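Local coordinates for protein glutathione s-transferase I (Zea mays, PDB 1AXD) that catalyses the conjugation of glutathione to electrophilic compounds and so detoxifies herbicides in maize, at residues Thr15-Glu23 against Arg199-Met209; Tyr105-Val116 against Asp127-Leu138. One frame throughout, in Å; residues are numbered along the deposited sequence.

Contact 1: residues Thr15-Glu23 against Arg199-Met209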
loop_
_atom_site.group_PDB
_atom_site.type_symbol
_atom_site.label_atom_id
_atom_site.label_comp_id
_atom_site.label_asym_id
_atom_site.label_seq_id
_atom_site.Cartn_x
_atom_site.Cartn_y
_atom_site.Cartn_z
ATOM N N THR A 15 9.364 -12.310 4.681
ATOM C CA THR A 15 8.564 -13.472 5.017
ATOM C C THR A 15 7.142 -13.272 4.572
ATOM O O THR A 15 6.414 -14.232 4.467
ATOM C CB THR A 15 8.713 -13.884 6.502
ATOM O OG1 THR A 15 8.450 -12.769 7.362
ATOM C CG2 THR A 15 10.149 -14.358 6.755
ATOM N N ARG A 16 6.758 -12.046 4.250
ATOM C CA ARG A 16 5.413 -11.806 3.731
ATOM C C ARG A 16 5.430 -12.435 2.331
ATOM O O ARG A 16 4.490 -13.112 1.962
ATOM C CB ARG A 16 5.114 -10.297 3.655
ATOM C CG ARG A 16 3.681 -9.969 3.247
ATOM C CD ARG A 16 3.335 -8.497 3.391
ATOM N NE ARG A 16 3.457 -7.997 4.763
ATOM C CZ ARG A 16 4.303 -7.037 5.134
ATOM N NH1 ARG A 16 5.105 -6.473 4.245
ATOM N NH2 ARG A 16 4.337 -6.622 6.388
ATOM N N CYS A 17 6.537 -12.261 1.611
ATOM C CA CYS A 17 6.726 -12.814 0.276
ATOM C C CYS A 17 6.837 -14.301 0.351
ATOM O O CYS A 17 6.291 -14.975 -0.508
ATOM C CB CYS A 17 8.012 -12.271 -0.348
ATOM S SG CYS A 17 8.096 -10.496 -0.475
ATOM N N ALA A 18 7.578 -14.817 1.334
ATOM C CA ALA A 18 7.748 -16.261 1.492
ATOM C C ALA A 18 6.445 -16.924 1.739
ATOM O O ALA A 18 6.243 -18.019 1.256
ATOM C CB ALA A 18 8.758 -16.571 2.608
ATOM N N THR A 19 5.529 -16.255 2.434
ATOM C CA THR A 19 4.216 -16.827 2.714
ATOM C C THR A 19 3.444 -17.071 1.439
ATOM O O THR A 19 2.906 -18.149 1.264
ATOM C CB THR A 19 3.369 -15.891 3.585
ATOM O OG1 THR A 19 4.129 -15.482 4.722
ATOM C CG2 THR A 19 2.086 -16.613 4.062
ATOM N N ALA A 20 3.375 -16.070 0.566
ATOM C CA ALA A 20 2.642 -16.191 -0.689
ATOM C C ALA A 20 3.294 -17.166 -1.648
ATOM O O ALA A 20 2.590 -17.894 -2.336
ATOM C CB ALA A 20 2.469 -14.799 -1.326
ATOM N N LEU A 21 4.622 -17.198 -1.678
ATOM C CA LEU A 21 5.333 -18.090 -2.571
ATOM C C LEU A 21 5.092 -19.499 -2.152
ATOM O O LEU A 21 4.864 -20.349 -2.999
ATOM C CB LEU A 21 6.818 -17.741 -2.563
ATOM C CG LEU A 21 7.166 -16.403 -3.252
ATOM C CD1 LEU A 21 8.513 -15.843 -2.754
ATOM C CD2 LEU A 21 7.204 -16.575 -4.772
ATOM N N GLU A 22 5.074 -19.738 -0.845
ATOM C CA GLU A 22 4.828 -21.070 -0.300
ATOM C C GLU A 22 3.418 -21.535 -0.578
ATOM O O GLU A 22 3.209 -22.713 -0.806
ATOM C CB GLU A 22 5.065 -21.079 1.215
ATOM C CG GLU A 22 6.523 -20.952 1.644
ATOM C CD GLU A 22 7.379 -22.150 1.249
ATOM O OE1 GLU A 22 6.814 -23.229 0.987
ATOM O OE2 GLU A 22 8.622 -22.025 1.216
ATOM N N GLU A 23 2.460 -20.618 -0.536
ATOM C CA GLU A 23 1.056 -20.932 -0.759
ATOM C C GLU A 23 0.741 -21.144 -2.232
ATOM O O GLU A 23 -0.058 -22.010 -2.559
ATOM C CB GLU A 23 0.191 -19.812 -0.169
ATOM C CG GLU A 23 -1.301 -20.086 -0.156
ATOM C CD GLU A 23 -1.716 -21.207 0.794
ATOM O OE1 GLU A 23 -1.309 -21.189 1.977
ATOM O OE2 GLU A 23 -2.475 -22.096 0.359
ATOM N N ARG A 199 -2.107 -24.051 8.175
ATOM C CA ARG A 199 -1.568 -24.183 6.827
ATOM C C ARG A 199 -0.093 -24.443 6.783
ATOM O O ARG A 199 0.661 -23.780 7.478
ATOM C CB ARG A 199 -1.886 -22.942 5.990
ATOM C CG ARG A 199 -3.310 -22.437 6.103
ATOM C CD ARG A 199 -3.571 -21.331 5.095
ATOM N NE ARG A 199 -3.607 -21.856 3.733
ATOM C CZ ARG A 199 -4.626 -22.542 3.224
ATOM N NH1 ARG A 199 -5.704 -22.785 3.959
ATOM N NH2 ARG A 199 -4.562 -23.003 1.985
ATOM N N PRO A 200 0.342 -25.414 5.968
ATOM C CA PRO A 200 1.752 -25.771 5.820
ATOM C C PRO A 200 2.603 -24.600 5.414
ATOM O O PRO A 200 3.709 -24.473 5.915
ATOM C CB PRO A 200 1.710 -26.841 4.737
ATOM C CG PRO A 200 0.432 -27.544 5.047
ATOM C CD PRO A 200 -0.513 -26.385 5.266
ATOM N N SER A 201 2.094 -23.737 4.536
ATOM C CA SER A 201 2.840 -22.562 4.090
ATOM C C SER A 201 3.222 -21.705 5.266
ATOM O O SER A 201 4.352 -21.249 5.338
ATOM C CB SER A 201 1.986 -21.748 3.131
ATOM O OG SER A 201 0.783 -21.344 3.761
ATOM N N VAL A 202 2.277 -21.513 6.185
ATOM C CA VAL A 202 2.470 -20.710 7.390
ATOM C C VAL A 202 3.457 -21.362 8.340
ATOM O O VAL A 202 4.290 -20.671 8.911
ATOM C CB VAL A 202 1.119 -20.493 8.108
ATOM C CG1 VAL A 202 1.303 -19.683 9.399
ATOM C CG2 VAL A 202 0.129 -19.785 7.155
ATOM N N GLN A 203 3.370 -22.681 8.488
ATOM C CA GLN A 203 4.270 -23.431 9.362
ATOM C C GLN A 203 5.695 -23.350 8.863
ATOM O O GLN A 203 6.605 -23.236 9.667
ATOM C CB GLN A 203 3.822 -24.890 9.452
ATOM C CG GLN A 203 2.450 -25.079 10.077
ATOM C CD GLN A 203 1.938 -26.509 9.963
ATOM O OE1 GLN A 203 2.375 -27.275 9.113
ATOM N NE2 GLN A 203 0.994 -26.864 10.822
ATOM N N LYS A 204 5.885 -23.407 7.548
ATOM C CA LYS A 204 7.213 -23.314 6.947
ATOM C C LYS A 204 7.766 -21.941 7.204
ATOM O O LYS A 204 8.892 -21.825 7.663
ATOM C CB LYS A 204 7.121 -23.598 5.441
ATOM C CG LYS A 204 8.308 -23.135 4.591
ATOM C CD LYS A 204 9.624 -23.797 4.970
ATOM C CE LYS A 204 10.727 -23.425 3.981
ATOM N NZ LYS A 204 12.065 -23.949 4.389
ATOM N N VAL A 205 6.962 -20.912 6.950
ATOM C CA VAL A 205 7.377 -19.531 7.163
ATOM C C VAL A 205 7.766 -19.338 8.591
ATOM O O VAL A 205 8.792 -18.747 8.854
ATOM C CB VAL A 205 6.249 -18.543 6.783
ATOM C CG1 VAL A 205 6.642 -17.094 7.135
ATOM C CG2 VAL A 205 5.960 -18.649 5.277
ATOM N N ALA A 206 6.963 -19.855 9.507
ATOM C CA ALA A 206 7.254 -19.738 10.916
ATOM C C ALA A 206 8.562 -20.434 11.200
ATOM O O ALA A 206 9.276 -20.014 12.091
ATOM C CB ALA A 206 6.104 -20.347 11.725
ATOM N N ALA A 207 8.877 -21.485 10.444
ATOM C CA ALA A 207 10.119 -22.234 10.623
ATOM C C ALA A 207 11.298 -21.467 10.131
ATOM O O ALA A 207 12.387 -21.674 10.631
ATOM C CB ALA A 207 10.030 -23.594 9.915
ATOM N N LEU A 208 11.103 -20.615 9.131
ATOM C CA LEU A 208 12.194 -19.822 8.577
ATOM C C LEU A 208 12.732 -18.821 9.561
ATOM O O LEU A 208 13.825 -18.312 9.352
ATOM C CB LEU A 208 11.747 -19.099 7.303
ATOM C CG LEU A 208 11.271 -19.957 6.130
ATOM C CD1 LEU A 208 10.902 -19.065 4.933
ATOM C CD2 LEU A 208 12.369 -20.943 5.746
ATOM N N MET A 209 11.986 -18.540 10.624
ATOM C CA MET A 209 12.419 -17.575 11.624
ATOM C C MET A 209 13.008 -18.245 12.866
ATOM O O MET A 209 12.240 -18.789 13.687
ATOM C CB MET A 209 11.250 -16.653 11.989
ATOM C CG MET A 209 10.651 -15.940 10.785
ATOM S SD MET A 209 9.306 -14.799 11.180
ATOM C CE MET A 209 7.909 -15.733 10.663
ATOM O OXT MET A 209 14.252 -18.236 13.009
HETATM O O HOH W 1 -0.521 -24.011 2.656
#
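Glu23 and Arg199 meet side-on, the carboxylate taking one nitrogen of the guanidinium on each oxygen. Arg199 NE points at Glu23 OE1 over 3.0 Å in an almost straight bond (175°), and Arg199 NH2 donates to Glu23 OE2 at 2.8 Å, the two making a bidentate salt bridge. Both oxygens lie close to the guanidinium plane, yet the two flat groups are turned 46° against each other, so that NE comes down on OE1 from above the carboxylate. From the opposite face, on the anti side, the hydroxyl of Ser201 donates to the same oxygen, with OG 2.8 Å from Glu23 OE1; a water joins OE1 to the backbone N of Ser201. Two charged nitrogens, a hydroxyl and a water thus hold the carboxylate, and an alanine in place of Glu23 would probably leave Arg199 and Ser201 without their shared acceptor and the guanidinium freer to swing.

These bonds fasten one end of a pair of helices running in roughly opposite directions (143°), which seats the C-terminal helix 200-208 on the first helix of the thioredoxin-like glutathione-binding domain. Along the middle, Val205 is a knob among Thr15, Ala18, Thr19 and Glu22. Its CG2, lying beside its own backbone N, presses on Thr19 CA at 3.6 Å, while CG1 faces Thr15 CB at 3.9 Å. Thr19 can sit against this apolar valine because its OG1 turns back to donate to Thr15 O (2.6 Å). The small Ala18 lets Leu208 CD1 approach its CB to 4.0 Å. Glu22 lays its CB against Ser201 CB and crosses the aliphatic part of Lys204 at about a right angle, its OE2 being hydrogen-bonded to Tyr28.

Contact 2: residues Tyr105-Val116 against Asp127-Leu138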
loop_
_atom_site.group_PDB
_atom_site.type_symbol
_atom_site.label_atom_id
_atom_site.label_comp_id
_atom_site.label_asym_id
_atom_site.label_seq_id
_atom_site.Cartn_x
_atom_site.Cartn_y
_atom_site.Cartn_z
ATOM N N TYR A 105 -3.658 -2.417 9.966
ATOM C CA TYR A 105 -3.139 -3.438 10.869
ATOM C C TYR A 105 -1.684 -3.315 11.119
ATOM O O TYR A 105 -1.290 -2.983 12.229
ATOM C CB TYR A 105 -3.467 -4.803 10.279
ATOM C CG TYR A 105 -3.205 -6.000 11.153
ATOM C CD1 TYR A 105 -4.184 -6.480 12.023
ATOM C CD2 TYR A 105 -2.017 -6.710 11.043
ATOM C CE1 TYR A 105 -3.988 -7.638 12.749
ATOM C CE2 TYR A 105 -1.809 -7.869 11.768
ATOM C CZ TYR A 105 -2.794 -8.331 12.617
ATOM O OH TYR A 105 -2.584 -9.486 13.327
ATOM N N THR A 106 -0.875 -3.581 10.103
ATOM C CA THR A 106 0.572 -3.491 10.229
ATOM C C THR A 106 1.025 -2.118 10.709
ATOM O O THR A 106 1.949 -2.050 11.500
ATOM C CB THR A 106 1.246 -3.848 8.901
ATOM O OG1 THR A 106 0.801 -5.149 8.495
ATOM C CG2 THR A 106 2.777 -3.845 9.039
ATOM N N ALA A 107 0.356 -1.049 10.280
ATOM C CA ALA A 107 0.704 0.308 10.706
ATOM C C ALA A 107 0.626 0.465 12.229
ATOM O O ALA A 107 1.357 1.277 12.787
ATOM C CB ALA A 107 -0.210 1.336 10.007
ATOM N N ALA A 108 -0.259 -0.284 12.882
ATOM C CA ALA A 108 -0.402 -0.200 14.328
ATOM C C ALA A 108 0.547 -1.150 14.956
ATOM O O ALA A 108 1.061 -0.868 16.025
ATOM C CB ALA A 108 -1.854 -0.513 14.740
ATOM N N LEU A 109 0.805 -2.262 14.283
ATOM C CA LEU A 109 1.708 -3.277 14.795
ATOM C C LEU A 109 3.152 -2.935 14.731
ATOM O O LEU A 109 3.876 -3.266 15.655
ATOM C CB LEU A 109 1.473 -4.600 14.075
ATOM C CG LEU A 109 0.742 -5.649 14.895
ATOM C CD1 LEU A 109 0.632 -6.948 14.093
ATOM C CD2 LEU A 109 1.524 -5.875 16.197
ATOM N N ASN A 110 3.579 -2.266 13.665
ATOM C CA ASN A 110 4.984 -1.888 13.476
ATOM C C ASN A 110 5.672 -1.236 14.662
ATOM O O ASN A 110 6.739 -1.674 15.055
ATOM C CB ASN A 110 5.126 -1.005 12.246
ATOM C CG ASN A 110 6.251 -1.445 11.359
ATOM O OD1 ASN A 110 6.039 -2.162 10.390
ATOM N ND2 ASN A 110 7.468 -1.036 11.699
ATOM N N PRO A 111 5.089 -0.178 15.235
ATOM C CA PRO A 111 5.757 0.439 16.382
ATOM C C PRO A 111 5.939 -0.568 17.467
ATOM O O PRO A 111 7.011 -0.662 18.035
ATOM C CB PRO A 111 4.756 1.505 16.812
ATOM C CG PRO A 111 4.121 1.899 15.528
ATOM C CD PRO A 111 3.877 0.572 14.867
ATOM N N ILE A 112 4.895 -1.350 17.709
ATOM C CA ILE A 112 4.875 -2.371 18.737
ATOM C C ILE A 112 5.943 -3.429 18.557
ATOM O O ILE A 112 6.773 -3.599 19.437
ATOM C CB ILE A 112 3.460 -3.007 18.811
ATOM C CG1 ILE A 112 2.438 -1.928 19.180
ATOM C CG2 ILE A 112 3.410 -4.154 19.850
ATOM C CD1 ILE A 112 1.011 -2.429 19.226
ATOM N N LEU A 113 5.953 -4.105 17.418
ATOM C CA LEU A 113 6.927 -5.153 17.164
ATOM C C LEU A 113 8.339 -4.704 17.355
ATOM O O LEU A 113 9.163 -5.495 17.753
ATOM C CB LEU A 113 6.708 -5.751 15.774
ATOM C CG LEU A 113 5.325 -6.382 15.579
ATOM C CD1 LEU A 113 5.298 -7.202 14.292
ATOM C CD2 LEU A 113 4.986 -7.302 16.780
ATOM N N PHE A 114 8.621 -3.430 17.124
ATOM C CA PHE A 114 9.969 -2.899 17.296
ATOM C C PHE A 114 10.332 -2.737 18.779
ATOM O O PHE A 114 11.369 -3.227 19.204
ATOM C CB PHE A 114 10.088 -1.558 16.564
ATOM C CG PHE A 114 11.332 -0.781 16.905
ATOM C CD1 PHE A 114 12.599 -1.266 16.560
ATOM C CD2 PHE A 114 11.239 0.447 17.569
ATOM C CE1 PHE A 114 13.754 -0.544 16.869
ATOM C CE2 PHE A 114 12.391 1.184 17.887
ATOM C CZ PHE A 114 13.651 0.685 17.535
ATOM N N GLN A 115 9.484 -2.056 19.544
ATOM C CA GLN A 115 9.726 -1.826 20.965
ATOM C C GLN A 115 9.805 -3.100 21.718
ATOM O O GLN A 115 10.773 -3.327 22.422
ATOM C CB GLN A 115 8.609 -0.966 21.559
ATOM C CG GLN A 115 8.542 0.433 21.000
ATOM C CD GLN A 115 9.794 1.218 21.284
ATOM O OE1 GLN A 115 10.355 1.128 22.356
ATOM N NE2 GLN A 115 10.233 1.997 20.318
ATOM N N VAL A 116 8.786 -3.932 21.562
ATOM C CA VAL A 116 8.706 -5.201 22.251
ATOM C C VAL A 116 9.651 -6.250 21.722
ATOM O O VAL A 116 10.049 -7.125 22.476
ATOM C CB VAL A 116 7.232 -5.726 22.216
ATOM C CG1 VAL A 116 7.147 -7.213 22.627
ATOM C CG2 VAL A 116 6.357 -4.888 23.156
ATOM N N ASP A 127 9.996 0.676 25.283
ATOM C CA ASP A 127 9.358 1.906 25.728
ATOM C C ASP A 127 7.896 1.619 25.843
ATOM O O ASP A 127 7.210 1.562 24.830
ATOM C CB ASP A 127 9.607 3.046 24.725
ATOM C CG ASP A 127 9.140 4.409 25.242
ATOM O OD1 ASP A 127 8.639 4.500 26.385
ATOM O OD2 ASP A 127 9.287 5.400 24.499
ATOM N N GLN A 128 7.418 1.422 27.064
ATOM C CA GLN A 128 6.011 1.128 27.278
ATOM C C GLN A 128 5.124 2.229 26.745
ATOM O O GLN A 128 4.057 1.934 26.252
ATOM C CB GLN A 128 5.728 0.885 28.760
ATOM C CG GLN A 128 4.423 0.136 29.029
ATOM C CD GLN A 128 4.469 -1.315 28.562
ATOM O OE1 GLN A 128 5.535 -1.909 28.472
ATOM N NE2 GLN A 128 3.298 -1.889 28.274
ATOM N N LYS A 129 5.578 3.478 26.803
ATOM C CA LYS A 129 4.792 4.613 26.319
ATOM C C LYS A 129 4.288 4.317 24.948
ATOM O O LYS A 129 3.079 4.293 24.735
ATOM C CB LYS A 129 5.654 5.882 26.277
ATOM C CG LYS A 129 6.316 6.246 27.608
ATOM C CD LYS A 129 7.225 7.478 27.494
ATOM C CE LYS A 129 7.858 7.821 28.845
ATOM N NZ LYS A 129 8.621 9.100 28.836
ATOM N N VAL A 130 5.223 4.051 24.039
ATOM C CA VAL A 130 4.925 3.736 22.651
ATOM C C VAL A 130 4.036 2.494 22.537
ATOM O O VAL A 130 3.051 2.529 21.816
ATOM C CB VAL A 130 6.240 3.543 21.861
ATOM C CG1 VAL A 130 5.957 3.158 20.407
ATOM C CG2 VAL A 130 7.059 4.828 21.906
ATOM N N VAL A 131 4.354 1.436 23.271
ATOM C CA VAL A 131 3.552 0.221 23.220
ATOM C C VAL A 131 2.125 0.461 23.618
ATOM O O VAL A 131 1.239 0.033 22.909
ATOM C CB VAL A 131 4.155 -0.897 24.105
ATOM C CG1 VAL A 131 3.199 -2.115 24.180
ATOM C CG2 VAL A 131 5.526 -1.323 23.539
ATOM N N ASP A 132 1.896 1.177 24.713
ATOM C CA ASP A 132 0.542 1.449 25.192
ATOM C C ASP A 132 -0.360 2.178 24.231
ATOM O O ASP A 132 -1.500 1.770 24.069
ATOM C CB ASP A 132 0.574 2.194 26.529
ATOM C CG ASP A 132 0.998 1.306 27.698
ATOM O OD1 ASP A 132 1.048 0.059 27.556
ATOM O OD2 ASP A 132 1.267 1.868 28.778
ATOM N N GLU A 133 0.125 3.235 23.587
ATOM C CA GLU A 133 -0.724 3.972 22.663
ATOM C C GLU A 133 -0.978 3.239 21.397
ATOM O O GLU A 133 -2.075 3.325 20.867
ATOM C CB GLU A 133 -0.183 5.376 22.385
ATOM C CG GLU A 133 1.127 5.442 21.650
ATOM C CD GLU A 133 1.486 6.867 21.279
ATOM O OE1 GLU A 133 1.968 7.604 22.169
ATOM O OE2 GLU A 133 1.271 7.251 20.105
ATOM N N ASN A 134 0.001 2.497 20.904
ATOM C CA ASN A 134 -0.211 1.742 19.685
ATOM C C ASN A 134 -1.125 0.594 19.921
ATOM O O ASN A 134 -1.804 0.177 18.998
ATOM C CB ASN A 134 1.111 1.295 19.090
ATOM C CG ASN A 134 1.774 2.395 18.309
ATOM O OD1 ASN A 134 2.819 2.891 18.683
ATOM N ND2 ASN A 134 1.141 2.803 17.224
ATOM N N LEU A 135 -1.172 0.089 21.149
ATOM C CA LEU A 135 -2.072 -1.012 21.477
ATOM C C LEU A 135 -3.469 -0.512 21.401
ATOM O O LEU A 135 -4.368 -1.288 21.134
ATOM C CB LEU A 135 -1.788 -1.591 22.866
ATOM C CG LEU A 135 -0.818 -2.778 22.940
ATOM C CD1 LEU A 135 -0.538 -3.114 24.409
ATOM C CD2 LEU A 135 -1.392 -4.014 22.210
ATOM N N GLU A 136 -3.671 0.779 21.628
ATOM C CA GLU A 136 -5.010 1.334 21.535
ATOM C C GLU A 136 -5.369 1.444 20.098
ATOM O O GLU A 136 -6.432 1.001 19.709
ATOM C CB GLU A 136 -5.097 2.692 22.225
ATOM C CG GLU A 136 -4.948 2.594 23.729
ATOM C CD GLU A 136 -5.925 3.479 24.481
ATOM O OE1 GLU A 136 -7.131 3.470 24.140
ATOM O OE2 GLU A 136 -5.488 4.173 25.427
ATOM N N LYS A 137 -4.461 1.964 19.290
ATOM C CA LYS A 137 -4.715 2.101 17.866
ATOM C C LYS A 137 -5.084 0.758 17.276
ATOM O O LYS A 137 -6.116 0.644 16.638
ATOM C CB LYS A 137 -3.485 2.713 17.179
ATOM C CG LYS A 137 -3.137 4.092 17.743
ATOM C CD LYS A 137 -1.877 4.699 17.129
ATOM C CE LYS A 137 -1.524 6.042 17.790
ATOM N NZ LYS A 137 -0.158 6.533 17.421
ATOM N N LEU A 138 -4.283 -0.259 17.551
ATOM C CA LEU A 138 -4.522 -1.611 17.054
ATOM C C LEU A 138 -5.847 -2.148 17.545
ATOM O O LEU A 138 -6.549 -2.813 16.792
ATOM C CB LEU A 138 -3.396 -2.530 17.533
ATOM C CG LEU A 138 -3.436 -4.001 17.147
ATOM C CD1 LEU A 138 -3.409 -4.134 15.609
ATOM C CD2 LEU A 138 -2.226 -4.713 17.784
#
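Ile112 pushes into a hollow of the facing helix formed by Val131, Asn134, Leu135 and Leu138. With CG1 beside its own backbone N (chi1 -61°) and the chain extended beyond it, the branched side chain lays CG1 against Asn134 CB at 3.5 Å and carries CD1 on to Leu135 and Leu138. Leu138 returns the fit as a knob among Tyr105, Ala108, Leu109 and Ile112. Ala108, having only a methyl group, is the shallow floor here: its CB lies 3.7 Å from Leu138 CA, and the two backbones come close.

Toward the other end, the compact ring of Pro111 abuts Val130 and Asn134. Val131 CG2 touches both Val116 CG2 and Gln115 CB, while Gln115 CG leans on Val130. Gln115 then bends at chi2 (-62°) to bring OE1 within 3.0 Å of the backbone N of Asp127, its acceptor oxygen meeting the N-H of the N-cap residue just before helix 128-151. The side chain of Asp127 in turn accepts from Lys129 N. With their directions 159° apart, the two consecutive helices pack knobs-into-holes, as is characteristic of the all-helical C-terminal domain of glutathione S-transferases.

In the fold
The centres of the two contacts lie about 24 Å apart, on opposite sides of the centre of the chain. Contact 1 brings together helices from near the two ends of the chain, 176 residues apart in sequence; contact 2 falls between them and joins neighbours, helices 88-122 and 128-151, across a short connection. Contact 1 therefore ties the N-terminal thioredoxin-like domain to the last helix, whereas contact 2 is internal to the helical domain. They meet where Arg16 NH2 packs on Thr106 CG2 at 4.1 Å, and helix 168-174 touches both. The active site of glutathione S-transferases lies between the two domains that contact 1 joins.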